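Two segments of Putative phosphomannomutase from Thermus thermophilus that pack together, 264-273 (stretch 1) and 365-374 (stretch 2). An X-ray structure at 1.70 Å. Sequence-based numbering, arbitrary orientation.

Stretch 1 264-273: FFNPHQVLTT
Stretch 2, residues 365-374: DLAEQFKEVE

Two helices that cross steeply can pack well without any direct hydrogen bond between them, with many polar groups bonded within their own stretch and a water joining the two; this pair from Thermus thermophilus is a compact example. In stretch 1, strand residues F264 and F265 (phi/psi -117/104 at F265) lead through N266 (-75/169) into helix 267-273. In stretch 2, D365 (-68/170) precedes helix 366-374. Helical residues lie near -65/-40. The axes approach to 9.5 Å, their N-to-C directions 76° apart; in register, T273 CA lies 5.6 Å from F370 CA, and F265 CA 7.8 Å from A367 CA.

A capping side chain precedes each helix. N266 (chi1 p) accepts through OD1 from Q269 N at 2.9 Å and, weakly, from H268 N at 2.9 Å, while N266 N donates to Q269 OE1 at 2.9 Å. D365 (p) accepts through OD1 from E368 N at 2.8 Å.

Aromatic rings carry much of the interface, which buries 403 Å² in total, though T273 is covered almost as much as F370. F370 (t, chi2 64°) offers a ring face to Q269 (m, t, -74°), whose CG lies 3.6 Å from the F370 ring centroid, nearly on its normal. F265 (t, chi2 72°) receives L366 (m, t) similarly, L366 CB standing 4.1 Å from the F265 centroid; F265 CE1 meets F370 CB at 3.8 Å.

The threonines turn their hydroxyls back to their own helix: T272 OG1 (p) donates to H268 O at 2.8 Å, T273 OG1 (m) to Q269 O at 2.7 Å. With these bonds made, both hydroxyls lie at the F370 ring edge, T272 OG1 3.4 Å from F370 CE1 and T273 OG1 3.8 Å from F370 CD1. T273 is a knob among L366, Q369 (m, t, 59°), F370 and V373 (t).

One water supplies a polar bridge, donating to T273 O at 2.9 Å and Q369 OE1 at 2.7 Å.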

ATOM      1  N   PHE A 264      13.191  13.482  -0.901  1.00 22.31           N
ATOM      2  CA  PHE A 264      12.351  12.294  -0.867  1.00 22.07           C
ATOM      3  C   PHE A 264      12.764  11.381   0.291  1.00 21.22           C
ATOM      4  O   PHE A 264      13.951  11.144   0.522  1.00 21.75           O
ATOM      5  CB  PHE A 264      12.458  11.534  -2.187  1.00 22.48           C
ATOM      6  CG  PHE A 264      11.550  10.345  -2.274  1.00 21.08           C
ATOM      7  CD1 PHE A 264      10.169  10.502  -2.181  1.00 20.59           C
ATOM      8  CD2 PHE A 264      12.073   9.070  -2.446  1.00 20.44           C
ATOM      9  CE1 PHE A 264       9.324   9.406  -2.257  1.00 19.75           C
ATOM     10  CE2 PHE A 264      11.237   7.966  -2.525  1.00 20.64           C
ATOM     11  CZ  PHE A 264       9.859   8.134  -2.430  1.00 19.45           C
ATOM     12  N   PHE A 265      11.768  10.881   1.013  1.00 20.64           N
ATOM     13  CA  PHE A 265      11.967   9.984   2.154  1.00 20.36           C
ATOM     14  C   PHE A 265      11.279   8.696   1.686  1.00 20.71           C
ATOM     15  O   PHE A 265      10.045   8.604   1.691  1.00 20.41           O
ATOM     16  CB  PHE A 265      11.268  10.594   3.377  1.00 21.73           C
ATOM     17  CG  PHE A 265      11.645   9.969   4.695  1.00 21.15           C
ATOM     18  CD1 PHE A 265      12.897  10.195   5.266  1.00 22.81           C
ATOM     19  CD2 PHE A 265      10.718   9.211   5.400  1.00 20.97           C
ATOM     20  CE1 PHE A 265      13.209   9.678   6.525  1.00 23.57           C
ATOM     21  CE2 PHE A 265      11.021   8.693   6.653  1.00 23.06           C
ATOM     22  CZ  PHE A 265      12.270   8.928   7.220  1.00 22.10           C
ATOM     23  N   ASN A 266      12.079   7.710   1.285  1.00 20.68           N
ATOM     24  CA  ASN A 266      11.554   6.465   0.723  1.00 19.83           C
ATOM     25  C   ASN A 266      10.915   5.437   1.659  1.00 20.79           C
ATOM     26  O   ASN A 266      11.001   5.546   2.879  1.00 19.37           O
ATOM     27  CB  ASN A 266      12.635   5.788  -0.140  1.00 21.13           C
ATOM     28  CG  ASN A 266      13.726   5.133   0.681  1.00 20.44           C
ATOM     29  OD1 ASN A 266      13.467   4.576   1.745  1.00 20.72           O
ATOM     30  ND2 ASN A 266      14.954   5.172   0.171  1.00 22.20           N
ATOM     31  N   PRO A 267      10.246   4.421   1.081  1.00 20.03           N
ATOM     32  CA  PRO A 267       9.579   3.363   1.845  1.00 20.61           C
ATOM     33  C   PRO A 267      10.427   2.649   2.888  1.00 19.98           C
ATOM     34  O   PRO A 267       9.914   2.257   3.935  1.00 18.82           O
ATOM     35  CB  PRO A 267       9.093   2.418   0.757  1.00 21.06           C
ATOM     36  CG  PRO A 267       8.725   3.376  -0.339  1.00 22.16           C
ATOM     37  CD  PRO A 267       9.920   4.301  -0.354  1.00 21.38           C
ATOM     38  N   HIS A 268      11.708   2.465   2.593  1.00 19.55           N
ATOM     39  CA  HIS A 268      12.619   1.788   3.514  1.00 19.99           C
ATOM     40  C   HIS A 268      12.827   2.677   4.730  1.00 18.57           C
ATOM     41  O   HIS A 268      12.889   2.197   5.864  1.00 20.74           O
ATOM     42  CB  HIS A 268      13.959   1.531   2.822  1.00 20.43           C
ATOM     43  CG  HIS A 268      13.830   0.785   1.529  1.00 22.68           C
ATOM     44  ND1 HIS A 268      13.609  -0.574   1.472  1.00 22.09           N
ATOM     45  CD2 HIS A 268      13.843   1.221   0.247  1.00 22.44           C
ATOM     46  CE1 HIS A 268      13.491  -0.945   0.207  1.00 25.10           C
ATOM     47  NE2 HIS A 268      13.628   0.125  -0.555  1.00 25.09           N
ATOM     48  N   GLN A 269      12.931   3.978   4.481  1.00 19.45           N
ATOM     49  CA  GLN A 269      13.115   4.936   5.557  1.00 18.33           C
ATOM     50  C   GLN A 269      11.835   5.019   6.378  1.00 19.00           C
ATOM     51  O   GLN A 269      11.877   5.041   7.605  1.00 19.44           O
ATOM     52  CB  GLN A 269      13.479   6.303   4.985  1.00 18.99           C
ATOM     53  CG  GLN A 269      14.868   6.322   4.334  1.00 19.84           C
ATOM     54  CD  GLN A 269      15.166   7.627   3.618  1.00 19.64           C
ATOM     55  OE1 GLN A 269      14.631   7.890   2.542  1.00 21.51           O
ATOM     56  NE2 GLN A 269      16.020   8.451   4.212  1.00 21.72           N
ATOM     57  N   VAL A 270      10.692   5.046   5.705  1.00 17.90           N
ATOM     58  CA  VAL A 270       9.428   5.110   6.427  1.00 17.45           C
ATOM     59  C   VAL A 270       9.223   3.867   7.275  1.00 16.56           C
ATOM     60  O   VAL A 270       8.899   3.958   8.461  1.00 16.77           O
ATOM     61  CB  VAL A 270       8.235   5.238   5.465  1.00 18.07           C
ATOM     62  CG1 VAL A 270       6.922   4.934   6.202  1.00 19.56           C
ATOM     63  CG2 VAL A 270       8.200   6.630   4.884  1.00 20.07           C
ATOM     64  N   LEU A 271       9.412   2.701   6.663  1.00 17.31           N
ATOM     65  CA  LEU A 271       9.209   1.444   7.370  1.00 17.68           C
ATOM     66  C   LEU A 271      10.102   1.285   8.594  1.00 18.16           C
ATOM     67  O   LEU A 271       9.623   0.938   9.674  1.00 17.87           O
ATOM     68  CB  LEU A 271       9.429   0.260   6.424  1.00 18.00           C
ATOM     69  CG  LEU A 271       9.255  -1.120   7.055  1.00 19.02           C
ATOM     70  CD1 LEU A 271       7.831  -1.293   7.589  1.00 19.12           C
ATOM     71  CD2 LEU A 271       9.571  -2.181   6.003  1.00 21.27           C
ATOM     72  N   THR A 272      11.398   1.537   8.433  1.00 17.41           N
ATOM     73  CA  THR A 272      12.313   1.393   9.563  1.00 18.30           C
ATOM     74  C   THR A 272      12.085   2.450  10.641  1.00 18.66           C
ATOM     75  O   THR A 272      12.198   2.157  11.835  1.00 19.58           O
ATOM     76  CB  THR A 272      13.793   1.433   9.102  1.00 18.30           C
ATOM     77  OG1 THR A 272      14.058   2.655   8.405  1.00 18.11           O
ATOM     78  CG2 THR A 272      14.081   0.255   8.191  1.00 19.61           C
ATOM     79  N   THR A 273      11.766   3.673  10.228  1.00 18.37           N
ATOM     80  CA  THR A 273      11.513   4.747  11.184  1.00 19.66           C
ATOM     81  C   THR A 273      10.288   4.383  12.026  1.00 20.33           C
ATOM     82  O   THR A 273      10.296   4.545  13.244  1.00 20.04           O
ATOM     83  CB  THR A 273      11.255   6.097  10.470  1.00 20.68           C
ATOM     84  OG1 THR A 273      12.450   6.518   9.789  1.00 21.69           O
ATOM     85  CG2 THR A 273      10.857   7.170  11.477  1.00 21.66           C
ATOM     86  N   ASP A 365      12.172  15.504  13.580  1.00 25.50           N
ATOM     87  CA  ASP A 365      11.543  15.375  12.274  1.00 25.03           C
ATOM     88  C   ASP A 365      11.934  14.016  11.709  1.00 24.13           C
ATOM     89  O   ASP A 365      12.791  13.329  12.264  1.00 22.75           O
ATOM     90  CB  ASP A 365      11.942  16.519  11.328  1.00 28.00           C
ATOM     91  CG  ASP A 365      13.416  16.526  10.976  1.00 29.19           C
ATOM     92  OD1 ASP A 365      13.947  15.476  10.585  1.00 29.53           O
ATOM     93  OD2 ASP A 365      14.040  17.603  11.073  1.00 33.87           O
ATOM     94  N   LEU A 366      11.302  13.613  10.616  1.00 21.85           N
ATOM     95  CA  LEU A 366      11.580  12.304  10.037  1.00 21.20           C
ATOM     96  C   LEU A 366      13.033  12.047   9.652  1.00 20.90           C
ATOM     97  O   LEU A 366      13.543  10.938   9.838  1.00 20.83           O
ATOM     98  CB  LEU A 366      10.660  12.077   8.832  1.00 21.10           C
ATOM     99  CG  LEU A 366       9.181  11.988   9.226  1.00 22.83           C
ATOM    100  CD1 LEU A 366       8.320  11.972   7.970  1.00 22.15           C
ATOM    101  CD2 LEU A 366       8.937  10.735  10.070  1.00 20.97           C
ATOM    102  N   ALA A 367      13.693  13.066   9.120  1.00 21.00           N
ATOM    103  CA  ALA A 367      15.085  12.937   8.714  1.00 21.33           C
ATOM    104  C   ALA A 367      15.937  12.613   9.932  1.00 21.67           C
ATOM    105  O   ALA A 367      16.823  11.761   9.874  1.00 22.89           O
ATOM    106  CB  ALA A 367      15.563  14.231   8.051  1.00 21.01           C
ATOM    107  N   GLU A 368      15.655  13.283  11.045  1.00 22.63           N
ATOM    108  CA  GLU A 368      16.411  13.040  12.266  1.00 23.50           C
ATOM    109  C   GLU A 368      16.085  11.673  12.859  1.00 22.35           C
ATOM    110  O   GLU A 368      16.958  11.015  13.430  1.00 20.27           O
ATOM    111  CB  GLU A 368      16.148  14.146  13.292  1.00 25.97           C
ATOM    112  CG  GLU A 368      16.689  15.502  12.857  1.00 31.69           C
ATOM    113  CD  GLU A 368      18.166  15.443  12.479  1.00 36.39           C
ATOM    114  OE1 GLU A 368      19.001  15.127  13.356  1.00 38.70           O
ATOM    115  OE2 GLU A 368      18.493  15.708  11.301  1.00 39.60           O
ATOM    116  N   GLN A 369      14.839  11.236  12.724  1.00 20.88           N
ATOM    117  CA  GLN A 369      14.480   9.926  13.246  1.00 20.89           C
ATOM    118  C   GLN A 369      15.217   8.851  12.461  1.00 21.16           C
ATOM    119  O   GLN A 369      15.695   7.872  13.030  1.00 19.09           O
ATOM    120  CB  GLN A 369      12.969   9.683  13.155  1.00 20.42           C
ATOM    121  CG  GLN A 369      12.143  10.490  14.145  1.00 21.59           C
ATOM    122  CD  GLN A 369      10.670  10.112  14.104  1.00 19.95           C
ATOM    123  OE1 GLN A 369      10.314   8.960  14.329  1.00 21.54           O
ATOM    124  NE2 GLN A 369       9.811  11.084  13.808  1.00 20.61           N
ATOM    125  N   PHE A 370      15.323   9.033  11.147  1.00 21.96           N
ATOM    126  CA  PHE A 370      16.014   8.036  10.354  1.00 21.06           C
ATOM    127  C   PHE A 370      17.510   8.030  10.662  1.00 21.89           C
ATOM    128  O   PHE A 370      18.144   6.979  10.615  1.00 23.60           O
ATOM    129  CB  PHE A 370      15.789   8.257   8.859  1.00 21.00           C
ATOM    130  CG  PHE A 370      16.356   7.155   8.017  1.00 19.22           C
ATOM    131  CD1 PHE A 370      15.848   5.863   8.116  1.00 20.95           C
ATOM    132  CD2 PHE A 370      17.451   7.385   7.193  1.00 19.52           C
ATOM    133  CE1 PHE A 370      16.425   4.814   7.412  1.00 21.77           C
ATOM    134  CE2 PHE A 370      18.038   6.346   6.484  1.00 20.25           C
ATOM    135  CZ  PHE A 370      17.528   5.058   6.593  1.00 20.83           C
ATOM    136  N   LYS A 371      18.069   9.196  10.986  1.00 21.76           N
ATOM    137  CA  LYS A 371      19.491   9.288  11.326  1.00 23.48           C
ATOM    138  C   LYS A 371      19.731   8.430  12.567  1.00 22.98           C
ATOM    139  O   LYS A 371      20.796   7.835  12.730  1.00 22.46           O
ATOM    140  CB  LYS A 371      19.880  10.737  11.626  1.00 24.26           C
ATOM    141  CG  LYS A 371      19.733  11.689  10.451  1.00 29.78           C
ATOM    142  CD  LYS A 371      20.724  11.388   9.345  1.00 32.69           C
ATOM    143  CE  LYS A 371      20.567  12.377   8.193  1.00 36.57           C
ATOM    144  NZ  LYS A 371      21.562  12.146   7.103  1.00 38.47           N
ATOM    145  N   GLU A 372      18.724   8.376  13.435  1.00 22.31           N
ATOM    146  CA  GLU A 372      18.792   7.583  14.656  1.00 22.63           C
ATOM    147  C   GLU A 372      18.720   6.106  14.271  1.00 22.20           C
ATOM    148  O   GLU A 372      19.334   5.251  14.912  1.00 22.15           O
ATOM    149  CB  GLU A 372      17.632   7.961  15.588  1.00 23.56           C
ATOM    150  CG  GLU A 372      17.485   7.106  16.844  1.00 23.90           C
ATOM    151  CD  GLU A 372      18.549   7.368  17.907  1.00 26.39           C
ATOM    152  OE1 GLU A 372      19.144   8.469  17.930  1.00 27.07           O
ATOM    153  OE2 GLU A 372      18.769   6.465  18.739  1.00 26.47           O
ATOM    154  N   VAL A 373      17.964   5.799  13.222  1.00 21.33           N
ATOM    155  CA  VAL A 373      17.882   4.423  12.759  1.00 20.77           C
ATOM    156  C   VAL A 373      19.273   4.028  12.273  1.00 20.30           C
ATOM    157  O   VAL A 373      19.763   2.943  12.576  1.00 21.65           O
ATOM    158  CB  VAL A 373      16.885   4.268  11.583  1.00 19.81           C
ATOM    159  CG1 VAL A 373      17.036   2.896  10.941  1.00 21.35           C
ATOM    160  CG2 VAL A 373      15.457   4.455  12.087  1.00 20.58           C
ATOM    161  N   GLU A 374      19.907   4.915  11.515  1.00 19.72           N
ATOM    162  CA  GLU A 374      21.241   4.624  11.002  1.00 21.54           C
ATOM    163  C   GLU A 374      22.257   4.466  12.132  1.00 21.49           C
ATOM    164  O   GLU A 374      23.155   3.630  12.053  1.00 21.38           O
ATOM    165  CB  GLU A 374      21.673   5.715  10.015  1.00 23.09           C
ATOM    166  CG  GLU A 374      21.067   5.509   8.623  1.00 26.57           C
ATOM    167  CD  GLU A 374      21.335   6.649   7.658  1.00 27.30           C
ATOM    168  OE1 GLU A 374      21.503   6.366   6.451  1.00 30.47           O
ATOM    169  OE2 GLU A 374      21.359   7.821   8.090  1.00 28.96           O
TER
HETATM  170  O   HOH W   1      11.508   6.612  14.908  1.00 20.48           O